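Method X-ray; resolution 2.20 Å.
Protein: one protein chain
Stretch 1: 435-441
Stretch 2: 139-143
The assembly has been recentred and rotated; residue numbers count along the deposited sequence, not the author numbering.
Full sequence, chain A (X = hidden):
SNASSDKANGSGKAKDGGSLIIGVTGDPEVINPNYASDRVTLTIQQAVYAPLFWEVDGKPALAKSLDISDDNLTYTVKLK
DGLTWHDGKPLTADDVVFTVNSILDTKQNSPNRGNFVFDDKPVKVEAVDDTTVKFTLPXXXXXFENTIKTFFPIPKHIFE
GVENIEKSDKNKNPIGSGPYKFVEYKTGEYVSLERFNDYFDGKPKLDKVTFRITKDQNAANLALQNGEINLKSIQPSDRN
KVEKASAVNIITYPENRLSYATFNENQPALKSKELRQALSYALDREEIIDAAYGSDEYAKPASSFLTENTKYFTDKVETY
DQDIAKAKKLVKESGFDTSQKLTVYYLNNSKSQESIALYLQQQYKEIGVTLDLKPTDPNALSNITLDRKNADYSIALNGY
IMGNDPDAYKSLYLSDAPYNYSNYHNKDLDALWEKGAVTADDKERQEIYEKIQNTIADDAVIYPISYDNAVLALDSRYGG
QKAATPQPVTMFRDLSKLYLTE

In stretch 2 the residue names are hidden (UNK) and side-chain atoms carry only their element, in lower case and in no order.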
# COMPACT_ATOMS: atom_id res chain seq x y z
N LYS A 435 18.54 14.06 4.30
CA LYS A 435 19.87 13.46 4.25
C LYS A 435 19.77 12.00 3.79
O LYS A 435 20.58 11.54 3.00
CB LYS A 435 20.53 13.57 5.63
CG LYS A 435 21.99 13.13 5.73
CD LYS A 435 22.43 13.23 7.19
CE LYS A 435 23.79 12.59 7.48
NZ LYS A 435 24.92 13.30 6.84
N GLY A 436 18.76 11.27 4.26
CA GLY A 436 18.59 9.87 3.90
C GLY A 436 18.29 9.68 2.43
O GLY A 436 18.73 8.71 1.81
N ALA A 437 17.55 10.64 1.87
CA ALA A 437 17.19 10.62 0.46
C ALA A 437 18.39 10.75 -0.47
O ALA A 437 18.33 10.25 -1.60
CB ALA A 437 16.19 11.73 0.15
N VAL A 438 19.47 11.42 -0.02
CA VAL A 438 20.67 11.65 -0.87
C VAL A 438 21.92 10.83 -0.52
O VAL A 438 22.96 11.02 -1.13
CB VAL A 438 21.04 13.16 -0.94
CG1 VAL A 438 19.84 13.99 -1.38
CG2 VAL A 438 21.56 13.69 0.39
N THR A 439 21.79 9.88 0.41
CA THR A 439 22.94 9.06 0.86
C THR A 439 22.98 7.70 0.18
O THR A 439 22.12 6.85 0.43
CB THR A 439 22.90 8.87 2.40
OG1 THR A 439 23.00 10.15 3.04
CG2 THR A 439 24.06 7.99 2.87
N ALA A 440 24.02 7.46 -0.62
CA ALA A 440 24.15 6.21 -1.38
C ALA A 440 24.68 5.01 -0.60
O ALA A 440 24.23 3.90 -0.81
CB ALA A 440 25.02 6.44 -2.60
N ASP A 441 25.67 5.23 0.27
CA ASP A 441 26.28 4.12 1.04
C ASP A 441 25.20 3.44 1.89
O ASP A 441 24.50 4.10 2.65
CB ASP A 441 27.44 4.62 1.91
CG ASP A 441 28.29 3.48 2.49
OD1 ASP A 441 27.85 2.30 2.50
OD2 ASP A 441 29.42 3.77 2.95
N UNK A 139 21.17 14.07 -9.59
CA UNK A 139 21.90 13.92 -8.33
C UNK A 139 21.63 12.52 -7.81
O UNK A 139 20.78 11.80 -8.36
o UNK A 139 20.09 15.18 -7.34
c UNK A 139 21.50 14.99 -7.30
c UNK A 139 22.17 16.31 -7.61
N UNK A 140 22.36 12.12 -6.78
CA UNK A 140 22.19 10.77 -6.23
C UNK A 140 20.79 10.62 -5.60
O UNK A 140 20.29 11.57 -5.00
c UNK A 140 24.67 10.53 -5.88
c UNK A 140 23.08 9.06 -4.61
c UNK A 140 23.30 10.44 -5.21
N UNK A 141 20.16 9.47 -5.80
CA UNK A 141 18.82 9.18 -5.23
C UNK A 141 18.58 7.67 -5.12
O UNK A 141 18.01 7.05 -6.02
c UNK A 141 17.72 9.83 -6.07
N UNK A 142 19.05 7.05 -4.02
CA UNK A 142 18.90 5.60 -3.81
C UNK A 142 17.48 5.05 -3.95
O UNK A 142 17.30 3.96 -4.47
c UNK A 142 19.90 7.63 -2.97
c UNK A 142 19.42 5.39 -2.38
c UNK A 142 19.58 6.77 -1.81
N UNK A 143 16.48 5.83 -3.54
CA UNK A 143 15.06 5.41 -3.66
C UNK A 143 14.62 5.22 -5.09
O UNK A 143 13.56 4.66 -5.33
c UNK A 143 14.15 6.44 -2.99
O HOH W 1 16.30 8.74 -2.83

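Position 139 carries three side-chain atoms, two carbons and one oxygen. One carbon is bonded to the backbone CA and branches to the oxygen and to the other carbon. CA-to-CB points toward stretch 1, but its oxygen comes no nearer than 6.1 Å to any atom of stretch 1, the nearest being V438 CG1, and the side chain makes no contact. A beta carbon bearing a hydroxyl and a methyl is the mark of threonine. The residue is T139, with chi1 at 41° (p).

Position 140 has three side-chain carbons and no other element. The carbon on CA forks into two terminal carbons, with no ring and no further extension. CA-to-CB points toward stretch 1. One branch lies 3.8 Å from A440 CB, and the same branch is 4.0 Å from V438 O. A short, beta-branched, all-carbon side chain is valine. The residue is V140, in the t rotamer, and the branch that makes both of these approaches is CG1.

Position 141 has a single side-chain carbon. CA-to-CB points away from stretch 1, and the residue is buried. What approaches stretch 1 is the backbone: CA of 141 lies 3.8 Å from A437 O. One side-chain carbon makes it alanine by count. The residue is A141. The CA atoms of V438 and A141 are 5.3 Å apart, so the two stretches come close here.

Position 142 has three side-chain carbons that close a ring onto its own backbone N. CA-to-CB points toward stretch 1. One ring carbon, the one bonded to N, is 3.3 Å from A437 O. The middle ring carbon is 3.4 Å from T439 O. Such a ring occurs in proline, and the nitrogen inside it has no hydrogen to donate. The residue is P142, with a C-gamma endo pucker; the two carbons are CD and CG.

Position 143 has one side-chain carbon. CA-to-CB points sideways, and its CB is 5.8 Å from A437 O, too far for a contact. The backbone is linked to stretch 1 through water 1, whose O accepts from N of 143 at 3.0 Å and donates to A437 O at 2.8 Å. The single carbon again means alanine. The residue is A143.

No direct hydrogen bond or salt bridge joins the two stretches. The contact works by packing, and it buries 235 Å² over both sides. V140 and P142 give the largest covered areas on stretch 2. V140 meets A440 in the apolar side-chain pair. P142 instead packs its ring against main-chain oxygens of A437 and T439, and its ring nitrogen has no hydrogen to offer them. Stretch 1 thus offers mostly backbone here: CA-to-CB of V438 and T439 points away from stretch 2. T439 OG1 is occupied within its own stretch, donating to K435 O at 2.8 Å. V438 N also donates to K435 O, at 3.2 Å. These bonds tie T439 and V438 back to K435. A437 O serves two roles, lying against P142 CD and accepting from the water that bridges to A143.

Stretch 2, residues 139-143: TVAPA
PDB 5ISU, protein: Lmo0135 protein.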